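Local structure of SusD-like protein BACOVA_02651 (Bacteroides ovatus, 5E75) at residues V190-S195 with Y367-L372; R409-E414 with W422-T427; L233-N238 with Y311-I316. The protein is a cell-surface polysaccharide-binding protein that probably captures xyloglucan before its transport into the periplasm for degradation. All blocks are in the same frame, centred on the assembly; numbering follows the deposited sequence.

Followed from the N terminus, the chain first enters interaction 1 at 190-195, on helix 180-195, and closes that long loop only at 367-372, on helix 360-372. Within this loop lies interaction 3, where 233-238 meets 311-316 and two surface loops are joined. Interaction 2 comes afterwards: 409-414 and 422-427 close a short connection between two successive helices. Interaction 3 is therefore enclosed by interaction 1, interaction 2 follows both in series, and no loops cross. In space, interactions 1 and 2 adjoin, with A193 CA 3.5 Å from T427 CG2, so that the two helix pairs touch. Interaction 3 lies farther out, its centre about 33 Å from that of interaction 1.

Interaction 1: residues V190-S195 with Y367-L372; sequences VYLARS and YAEACL
L192 of helix 180-195 pushes its two methyl groups against E369 and A370 of helix 360-372, a helix-to-helix contact within the mostly helical, TPR-like scaffold of the SusD family. The side chains of L192 and E369 cross at about a right angle, and each branch of the leucine has its own task. CD2 meets the glutamate all the way from CB to the carboxylate, 3.8 Å from E369 CB and 3.7 Å from E369 CD, while CD1 reaches the neighbouring backbone, 4.1 Å from A370 CA. With CG of L192 swung opposite the backbone N (chi1 179°), the branched end is directed across the interface. The small A370 is consistent with the close approach: L192 CA and A370 CA are 6.4 Å apart, although the two segments together bury just 132 Å².

E369 has a double character here. Its extended chain lies against the leucine methyl, which also touches OE1, while OE2 is occupied elsewhere, in a salt bridge to R203 and a hydrogen bond from W428. The buried carboxylate is probably compensated by these partners from a loop and another helix, and R203 also touches L192. Replacing E369 with an alanine would probably leave the R203 charge without this carboxylate mate and open a gap beside L192 CD2. Nearby, the carbonyl of A370 accepts from R212, tying this helix to helix 205-221. At the base of the leucine, S195 OG donates to L192 O over 2.7 Å, tilted 23° from the carbonyl plane.

Interaction 2: residues R409-E414 with W422-T427; sequences RERRVE and WYDMVT
R411 and D424 form the ionic part of this contact, a salt bridge with unequal use of the carboxylate. The guanidinium approaches side-on and directs two N-H groups to one oxygen: R411 NE lies 2.9 Å from D424 OD2, and R411 NH2 lies 2.8 Å from the same atom. The N-H...O angle is 146° in both bonds, so neither is straight. OD2 is close to the guanidinium plane, yet the two flat groups are turned 71° apart, and both nitrogens arrive from the same face of the carboxylate: NE from well above its plane, NH2 on the syn side but tilted out of it. A bend in the arginine chain at chi3 (70°) turns its NE edge to the aspartate. R411 NH2 also forms a salt bridge with D362 of helix 360-372, so two acidic groups probably offset this buried charge.

The remaining contact is by a methyl group. Crossing R412 at about a right angle, M425 brings CE within 3.7 Å of both R412 CD and R412 NE, oblique to the guanidinium. The polar end of R412 is engaged elsewhere, with D287 and Y439.

The two segments meet only through these side chains, the nearest alpha carbons, R411 CA and D424 CA, being 8.7 Å apart. Two successive helices, 404-415 and 421-431, are thus joined by a short loop and packed in the helical core of this SusD-family fold.

Interaction 3: residues L233-N238 with Y311-I316; sequences LFKYKN and YSYICI
K235 lays the end of its side chain over one face of the Y313 ring, and this single pair makes the whole contact. The tight part is a combined CH-pi and cation-pi arrangement. K235 CE stands 3.7 Å from the centroid of the Y313 ring, 9° off the normal and therefore almost directly over its centre. The ammonium is displaced toward the rim, over the CG-CD1 side, with K235 NZ 4.2 Å from the Y313 ring centroid and 19° off the normal. The extended lysine chain crosses the tyrosine at about a right angle. Y313 holds CG between its backbone N and carbonyl carbon (chi1 60°), which places the ring beside the lysine chain.

Elsewhere the fit is loose. The closest alpha carbons, K235 CA and Y313 CA, are 9.2 Å apart, no hydrogen bond joins the segments, and only 96 Å² is buried. Both residues remain partly exposed. K235 NZ has stronger partners than the ring: salt bridges to E231 and D232, just before its own segment, would help hold the ammonium in place.

Y313 occupies the third position of a type I beta turn, Y311 to I314, that leaves strand 310-311. The contact thus joins the loop before strand 321-322, the strand whose Y321 pairs with Y311, to the loop running from helix 205-221 to strand 244-248.

Interaction 1: residues V190-S195 with Y367-L372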
loop_
_atom_site.group_PDB
_atom_site.type_symbol
_atom_site.label_atom_id
_atom_site.label_comp_id
_atom_site.label_asym_id
_atom_site.label_seq_id
_atom_site.Cartn_x
_atom_site.Cartn_y
_atom_site.Cartn_z
ATOM N N VAL A 190 -1.919 12.194 -5.789
ATOM C CA VAL A 190 -0.717 13.027 -5.768
ATOM C C VAL A 190 -1.070 14.505 -5.526
ATOM O O VAL A 190 -0.452 15.157 -4.685
ATOM C CB VAL A 190 0.110 12.822 -7.064
ATOM C CG1 VAL A 190 1.259 13.807 -7.128
ATOM C CG2 VAL A 190 0.643 11.403 -7.126
ATOM N N TYR A 191 -2.056 15.024 -6.252
ATOM C CA TYR A 191 -2.477 16.404 -6.027
ATOM C C TYR A 191 -3.007 16.602 -4.604
ATOM O O TYR A 191 -2.698 17.608 -3.953
ATOM C CB TYR A 191 -3.519 16.835 -7.055
ATOM C CG TYR A 191 -2.942 17.295 -8.372
ATOM C CD1 TYR A 191 -2.052 18.366 -8.433
ATOM C CD2 TYR A 191 -3.275 16.665 -9.545
ATOM C CE1 TYR A 191 -1.524 18.799 -9.627
ATOM C CE2 TYR A 191 -2.760 17.105 -10.763
ATOM C CZ TYR A 191 -1.873 18.162 -10.779
ATOM O OH TYR A 191 -1.344 18.617 -11.983
ATOM N N LEU A 192 -3.793 15.652 -4.103
ATOM C CA LEU A 192 -4.265 15.764 -2.727
ATOM C C LEU A 192 -3.093 15.767 -1.750
ATOM O O LEU A 192 -3.059 16.576 -0.799
ATOM C CB LEU A 192 -5.264 14.655 -2.373
ATOM C CG LEU A 192 -5.811 14.670 -0.938
ATOM C CD1 LEU A 192 -6.574 15.970 -0.633
ATOM C CD2 LEU A 192 -6.677 13.453 -0.709
ATOM N N ALA A 193 -2.114 14.884 -1.978
ATOM C CA ALA A 193 -0.947 14.827 -1.109
ATOM C C ALA A 193 -0.137 16.114 -1.164
ATOM O O ALA A 193 0.379 16.569 -0.147
ATOM C CB ALA A 193 -0.055 13.622 -1.481
ATOM N N ARG A 194 -0.003 16.702 -2.354
ATOM C CA ARG A 194 0.764 17.936 -2.479
ATOM C C ARG A 194 0.051 19.137 -1.842
ATOM O O ARG A 194 0.710 20.058 -1.343
ATOM C CB ARG A 194 1.101 18.238 -3.947
ATOM C CG ARG A 194 2.165 19.330 -4.065
ATOM C CD ARG A 194 2.612 19.615 -5.487
ATOM N NE ARG A 194 1.583 20.290 -6.260
ATOM C CZ ARG A 194 1.766 20.760 -7.483
ATOM N NH1 ARG A 194 2.955 20.630 -8.064
ATOM N NH2 ARG A 194 0.765 21.365 -8.104
ATOM N N SER A 195 -1.280 19.112 -1.850
ATOM C CA SER A 195 -2.062 20.297 -1.498
ATOM C C SER A 195 -1.648 20.879 -0.147
ATOM O O SER A 195 -1.507 22.090 -0.021
ATOM C CB SER A 195 -3.565 20.015 -1.538
ATOM O OG SER A 195 -3.967 19.134 -0.503
ATOM N N TYR A 367 -11.462 11.269 -3.319
ATOM C CA TYR A 367 -12.410 12.277 -3.764
ATOM C C TYR A 367 -13.100 12.927 -2.553
ATOM O O TYR A 367 -13.199 14.156 -2.467
ATOM C CB TYR A 367 -13.438 11.630 -4.699
ATOM C CG TYR A 367 -14.441 12.570 -5.344
ATOM C CD1 TYR A 367 -14.164 13.917 -5.527
ATOM C CD2 TYR A 367 -15.659 12.087 -5.782
ATOM C CE1 TYR A 367 -15.091 14.769 -6.120
ATOM C CE2 TYR A 367 -16.592 12.930 -6.372
ATOM C CZ TYR A 367 -16.296 14.266 -6.537
ATOM O OH TYR A 367 -17.232 15.099 -7.120
ATOM N N ALA A 368 -13.548 12.112 -1.600
ATOM C CA ALA A 368 -14.192 12.643 -0.410
ATOM C C ALA A 368 -13.282 13.608 0.340
ATOM O O ALA A 368 -13.704 14.688 0.769
ATOM C CB ALA A 368 -14.638 11.508 0.521
ATOM N N GLU A 369 -12.020 13.231 0.512
ATOM C CA GLU A 369 -11.082 14.054 1.263
ATOM C C GLU A 369 -10.803 15.358 0.517
ATOM O O GLU A 369 -10.652 16.428 1.125
ATOM C CB GLU A 369 -9.780 13.275 1.550
ATOM C CG GLU A 369 -8.804 13.983 2.460
ATOM C CD GLU A 369 -7.590 13.137 2.852
ATOM O OE1 GLU A 369 -7.597 11.917 2.612
ATOM O OE2 GLU A 369 -6.649 13.707 3.441
ATOM N N ALA A 370 -10.730 15.285 -0.810
ATOM C CA ALA A 370 -10.507 16.491 -1.606
ATOM C C ALA A 370 -11.728 17.420 -1.582
ATOM O O ALA A 370 -11.564 18.641 -1.672
ATOM C CB ALA A 370 -10.123 16.138 -3.033
ATOM N N CYS A 371 -12.928 16.855 -1.448
ATOM C CA CYS A 371 -14.135 17.670 -1.262
ATOM C C CYS A 371 -14.189 18.311 0.130
ATOM O O CYS A 371 -14.595 19.474 0.270
ATOM C CB CYS A 371 -15.393 16.846 -1.527
ATOM S SG CYS A 371 -15.639 16.400 -3.242
ATOM N N LEU A 372 -13.782 17.584 1.165
ATOM C CA LEU A 372 -13.658 18.171 2.493
ATOM C C LEU A 372 -12.749 19.403 2.452
ATOM O O LEU A 372 -13.085 20.464 2.997
ATOM C CB LEU A 372 -13.116 17.127 3.454
ATOM C CG LEU A 372 -12.816 17.613 4.872
ATOM C CD1 LEU A 372 -14.082 17.991 5.629
ATOM C CD2 LEU A 372 -12.044 16.554 5.654
#

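Interaction 2: residues R409-E414 with W422-T427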
loop_
_atom_site.group_PDB
_atom_site.type_symbol
_atom_site.label_atom_id
_atom_site.label_comp_id
_atom_site.label_asym_id
_atom_site.label_seq_id
_atom_site.Cartn_x
_atom_site.Cartn_y
_atom_site.Cartn_z
ATOM N N ARG A 409 -9.875 7.167 9.821
ATOM C CA ARG A 409 -10.315 5.879 10.320
ATOM C C ARG A 409 -10.779 5.003 9.178
ATOM O O ARG A 409 -10.458 3.825 9.135
ATOM C CB ARG A 409 -11.449 6.060 11.342
ATOM C CG ARG A 409 -11.857 4.785 12.066
ATOM C CD ARG A 409 -12.919 5.069 13.110
ATOM N NE ARG A 409 -13.122 3.902 13.947
ATOM C CZ ARG A 409 -13.845 3.864 15.059
ATOM N NH1 ARG A 409 -14.470 4.941 15.490
ATOM N NH2 ARG A 409 -13.923 2.737 15.740
ATOM N N GLU A 410 -11.529 5.585 8.253
ATOM C CA GLU A 410 -12.098 4.838 7.149
ATOM C C GLU A 410 -11.000 4.273 6.258
ATOM O O GLU A 410 -11.076 3.118 5.828
ATOM C CB GLU A 410 -13.073 5.691 6.321
ATOM C CG GLU A 410 -14.056 4.845 5.500
ATOM C CD GLU A 410 -14.985 4.014 6.365
ATOM O OE1 GLU A 410 -15.254 4.421 7.528
ATOM O OE2 GLU A 410 -15.452 2.964 5.883
ATOM N N ARG A 411 -9.966 5.070 5.984
ATOM C CA ARG A 411 -8.866 4.573 5.175
ATOM C C ARG A 411 -8.118 3.451 5.888
ATOM O O ARG A 411 -7.767 2.446 5.262
ATOM C CB ARG A 411 -7.919 5.705 4.779
ATOM C CG ARG A 411 -8.516 6.657 3.761
ATOM C CD ARG A 411 -7.503 7.690 3.292
ATOM N NE ARG A 411 -6.486 7.072 2.460
ATOM C CZ ARG A 411 -6.578 6.886 1.147
ATOM N NH1 ARG A 411 -7.588 7.356 0.440
ATOM N NH2 ARG A 411 -5.599 6.263 0.499
ATOM N N ARG A 412 -7.853 3.591 7.180
ATOM C CA ARG A 412 -7.147 2.534 7.895
ATOM C C ARG A 412 -7.870 1.201 7.773
ATOM O O ARG A 412 -7.229 0.174 7.499
ATOM C CB ARG A 412 -6.929 2.902 9.370
ATOM C CG ARG A 412 -5.898 3.996 9.582
ATOM C CD ARG A 412 -5.561 4.238 11.045
ATOM N NE ARG A 412 -4.867 3.081 11.611
ATOM C CZ ARG A 412 -4.654 2.873 12.911
ATOM N NH1 ARG A 412 -5.074 3.737 13.837
ATOM N NH2 ARG A 412 -4.036 1.763 13.295
ATOM N N VAL A 413 -9.193 1.195 7.985
ATOM C CA VAL A 413 -9.943 -0.044 7.943
ATOM C C VAL A 413 -10.183 -0.552 6.518
ATOM O O VAL A 413 -10.247 -1.755 6.303
ATOM C CB VAL A 413 -11.295 0.003 8.738
ATOM C CG1 VAL A 413 -11.076 0.271 10.219
ATOM C CG2 VAL A 413 -12.236 1.018 8.202
ATOM N N GLU A 414 -10.295 0.335 5.548
ATOM C CA GLU A 414 -10.447 -0.110 4.170
ATOM C C GLU A 414 -9.163 -0.758 3.666
ATOM O O GLU A 414 -9.227 -1.744 2.918
ATOM C CB GLU A 414 -10.859 1.060 3.279
ATOM C CG GLU A 414 -11.131 0.681 1.826
ATOM C CD GLU A 414 -12.288 -0.263 1.624
ATOM O OE1 GLU A 414 -13.182 -0.355 2.503
ATOM O OE2 GLU A 414 -12.327 -0.909 0.550
ATOM N N TRP A 422 0.804 3.520 5.805
ATOM C CA TRP A 422 1.894 4.375 6.274
ATOM C C TRP A 422 2.100 5.566 5.344
ATOM O O TRP A 422 2.335 6.685 5.788
ATOM C CB TRP A 422 3.211 3.626 6.459
ATOM C CG TRP A 422 4.316 4.589 6.836
ATOM C CD1 TRP A 422 5.473 4.829 6.151
ATOM C CD2 TRP A 422 4.340 5.459 7.981
ATOM N NE1 TRP A 422 6.222 5.797 6.794
ATOM C CE2 TRP A 422 5.542 6.195 7.920
ATOM C CE3 TRP A 422 3.463 5.690 9.045
ATOM C CZ2 TRP A 422 5.870 7.147 8.875
ATOM C CZ3 TRP A 422 3.790 6.632 9.984
ATOM C CH2 TRP A 422 4.993 7.337 9.910
ATOM N N TYR A 423 2.040 5.321 4.038
ATOM C CA TYR A 423 2.262 6.396 3.075
ATOM C C TYR A 423 1.226 7.494 3.245
ATOM O O TYR A 423 1.549 8.680 3.134
ATOM C CB TYR A 423 2.247 5.841 1.640
ATOM C CG TYR A 423 3.306 4.782 1.392
ATOM C CD1 TYR A 423 4.624 5.155 1.263
ATOM C CD2 TYR A 423 2.988 3.434 1.222
ATOM C CE1 TYR A 423 5.611 4.226 1.012
ATOM C CE2 TYR A 423 3.982 2.483 1.020
ATOM C CZ TYR A 423 5.286 2.905 0.906
ATOM O OH TYR A 423 6.338 2.044 0.652
ATOM N N ASP A 424 -0.018 7.111 3.517
ATOM C CA ASP A 424 -1.069 8.082 3.778
ATOM C C ASP A 424 -0.786 8.859 5.069
ATOM O O ASP A 424 -1.036 10.060 5.131
ATOM C CB ASP A 424 -2.429 7.409 3.890
ATOM C CG ASP A 424 -2.893 6.806 2.608
ATOM O OD1 ASP A 424 -2.373 7.185 1.555
ATOM O OD2 ASP A 424 -3.824 5.972 2.684
ATOM N N MET A 425 -0.268 8.188 6.093
ATOM C CA MET A 425 0.062 8.858 7.347
ATOM C C MET A 425 1.196 9.873 7.168
ATOM O O MET A 425 1.166 10.927 7.804
ATOM C CB MET A 425 0.397 7.854 8.447
ATOM C CG MET A 425 -0.813 7.121 8.943
ATOM S SD MET A 425 -0.388 5.839 10.112
ATOM C CE MET A 425 -2.029 5.243 10.544
ATOM N N VAL A 426 2.182 9.583 6.318
ATOM C CA VAL A 426 3.237 10.559 6.050
ATOM C C VAL A 426 2.663 11.793 5.351
ATOM O O VAL A 426 3.011 12.931 5.702
ATOM C CB VAL A 426 4.400 9.945 5.232
ATOM C CG1 VAL A 426 5.427 10.999 4.886
ATOM C CG2 VAL A 426 5.037 8.804 6.026
ATOM N N THR A 427 1.788 11.576 4.367
ATOM C CA THR A 427 1.112 12.691 3.711
ATOM C C THR A 427 0.381 13.573 4.731
ATOM O O THR A 427 0.493 14.795 4.702
ATOM C CB THR A 427 0.143 12.200 2.633
ATOM O OG1 THR A 427 0.899 11.609 1.577
ATOM C CG2 THR A 427 -0.678 13.336 2.055
#

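Interaction 3: residues L233-N238 with Y311-I316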
loop_
_atom_site.group_PDB
_atom_site.type_symbol
_atom_site.label_atom_id
_atom_site.label_comp_id
_atom_site.label_asym_id
_atom_site.label_seq_id
_atom_site.Cartn_x
_atom_site.Cartn_y
_atom_site.Cartn_z
ATOM N N LEU A 233 -12.156 -9.270 -2.880
ATOM C CA LEU A 233 -11.002 -8.548 -3.408
ATOM C C LEU A 233 -9.694 -9.292 -3.151
ATOM O O LEU A 233 -8.705 -9.071 -3.840
ATOM C CB LEU A 233 -10.895 -7.172 -2.746
ATOM C CG LEU A 233 -11.934 -6.137 -3.135
ATOM C CD1 LEU A 233 -11.940 -5.009 -2.109
ATOM C CD2 LEU A 233 -11.687 -5.616 -4.548
ATOM N N PHE A 234 -9.691 -10.173 -2.153
ATOM C CA PHE A 234 -8.456 -10.758 -1.639
ATOM C C PHE A 234 -8.417 -12.259 -1.849
ATOM O O PHE A 234 -7.772 -12.994 -1.104
ATOM C CB PHE A 234 -8.281 -10.327 -0.178
ATOM C CG PHE A 234 -8.524 -8.865 0.013
ATOM C CD1 PHE A 234 -7.597 -7.931 -0.427
ATOM C CD2 PHE A 234 -9.708 -8.420 0.567
ATOM C CE1 PHE A 234 -7.849 -6.571 -0.299
ATOM C CE2 PHE A 234 -9.953 -7.049 0.696
ATOM C CZ PHE A 234 -9.022 -6.144 0.283
ATOM N N LYS A 235 -9.068 -12.686 -2.936
ATOM C CA LYS A 235 -9.047 -14.062 -3.407
ATOM C C LYS A 235 -8.415 -14.084 -4.791
ATOM O O LYS A 235 -8.678 -13.207 -5.623
ATOM C CB LYS A 235 -10.465 -14.616 -3.484
ATOM C CG LYS A 235 -11.178 -14.640 -2.162
ATOM C CD LYS A 235 -12.633 -15.073 -2.302
ATOM C CE LYS A 235 -13.418 -14.838 -1.020
ATOM N NZ LYS A 235 -14.853 -15.156 -1.188
ATOM N N TYR A 236 -7.580 -15.082 -5.034
ATOM C CA TYR A 236 -6.832 -15.178 -6.287
ATOM C C TYR A 236 -7.721 -15.244 -7.539
ATOM O O TYR A 236 -7.373 -14.679 -8.581
ATOM C CB TYR A 236 -5.862 -16.367 -6.220
ATOM C CG TYR A 236 -5.753 -17.183 -7.480
ATOM C CD1 TYR A 236 -4.905 -16.807 -8.497
ATOM C CD2 TYR A 236 -6.495 -18.344 -7.631
ATOM C CE1 TYR A 236 -4.807 -17.574 -9.661
ATOM C CE2 TYR A 236 -6.419 -19.096 -8.760
ATOM C CZ TYR A 236 -5.575 -18.719 -9.769
ATOM O OH TYR A 236 -5.518 -19.505 -10.898
ATOM N N LYS A 237 -8.871 -15.904 -7.441
ATOM C CA LYS A 237 -9.770 -16.001 -8.590
ATOM C C LYS A 237 -10.263 -14.641 -9.027
ATOM O O LYS A 237 -10.735 -14.497 -10.153
ATOM C CB LYS A 237 -10.977 -16.886 -8.284
ATOM C CG LYS A 237 -10.690 -18.380 -8.222
ATOM C CD LYS A 237 -10.267 -18.942 -9.554
ATOM C CE LYS A 237 -10.407 -20.459 -9.564
ATOM N NZ LYS A 237 -9.871 -21.025 -10.835
ATOM N N ASN A 238 -10.169 -13.640 -8.152
ATOM C CA ASN A 238 -10.612 -12.288 -8.478
ATOM C C ASN A 238 -9.462 -11.316 -8.680
ATOM O O ASN A 238 -9.682 -10.106 -8.670
ATOM C CB ASN A 238 -11.567 -11.763 -7.407
ATOM C CG ASN A 238 -12.789 -12.631 -7.265
ATOM O OD1 ASN A 238 -13.391 -13.031 -8.267
ATOM N ND2 ASN A 238 -13.137 -12.979 -6.035
ATOM N N TYR A 311 -14.519 -18.805 8.225
ATOM C CA TYR A 311 -14.196 -18.558 6.821
ATOM C C TYR A 311 -14.649 -19.749 5.984
ATOM O O TYR A 311 -14.033 -20.808 6.031
ATOM C CB TYR A 311 -12.680 -18.346 6.671
ATOM C CG TYR A 311 -12.198 -17.179 7.489
ATOM C CD1 TYR A 311 -12.005 -17.290 8.853
ATOM C CD2 TYR A 311 -11.968 -15.947 6.900
ATOM C CE1 TYR A 311 -11.611 -16.207 9.616
ATOM C CE2 TYR A 311 -11.573 -14.853 7.648
ATOM C CZ TYR A 311 -11.384 -14.989 9.010
ATOM O OH TYR A 311 -10.996 -13.945 9.822
ATOM N N SER A 312 -15.696 -19.582 5.182
ATOM C CA SER A 312 -16.184 -20.688 4.360
ATOM C C SER A 312 -15.227 -21.047 3.240
ATOM O O SER A 312 -15.279 -22.162 2.708
ATOM C CB SER A 312 -17.533 -20.333 3.760
ATOM O OG SER A 312 -17.415 -19.195 2.938
ATOM N N TYR A 313 -14.333 -20.116 2.908
ATOM C CA TYR A 313 -13.501 -20.207 1.709
ATOM C C TYR A 313 -12.031 -20.538 2.004
ATOM O O TYR A 313 -11.184 -20.524 1.099
ATOM C CB TYR A 313 -13.629 -18.903 0.907
ATOM C CG TYR A 313 -13.211 -17.633 1.633
ATOM C CD1 TYR A 313 -14.118 -16.895 2.383
ATOM C CD2 TYR A 313 -11.918 -17.158 1.529
ATOM C CE1 TYR A 313 -13.736 -15.724 3.037
ATOM C CE2 TYR A 313 -11.526 -16.000 2.182
ATOM C CZ TYR A 313 -12.436 -15.287 2.934
ATOM O OH TYR A 313 -12.025 -14.119 3.557
ATOM N N ILE A 314 -11.754 -20.842 3.274
ATOM C CA ILE A 314 -10.460 -21.332 3.724
ATOM C C ILE A 314 -10.695 -22.738 4.294
ATOM O O ILE A 314 -11.690 -22.952 4.972
ATOM C CB ILE A 314 -9.869 -20.403 4.824
ATOM C CG1 ILE A 314 -9.719 -18.961 4.310
ATOM C CG2 ILE A 314 -8.534 -20.946 5.336
ATOM C CD1 ILE A 314 -8.710 -18.800 3.171
ATOM N N CYS A 315 -9.800 -23.683 4.000
ATOM C CA CYS A 315 -9.986 -25.085 4.393
ATOM C C CYS A 315 -11.323 -25.589 3.886
ATOM O O CYS A 315 -12.107 -26.191 4.633
ATOM C CB CYS A 315 -9.918 -25.256 5.907
ATOM S SG CYS A 315 -8.381 -24.673 6.591
ATOM N N ILE A 316 -11.574 -25.355 2.608
ATOM C CA ILE A 316 -12.865 -25.671 1.998
ATOM C C ILE A 316 -13.167 -27.175 2.078
ATOM O O ILE A 316 -14.320 -27.557 2.296
ATOM C CB ILE A 316 -12.916 -25.205 0.525
ATOM C CG1 ILE A 316 -12.820 -23.671 0.427
ATOM C CG2 ILE A 316 -14.188 -25.691 -0.160
ATOM C CD1 ILE A 316 -12.673 -23.145 -0.996
#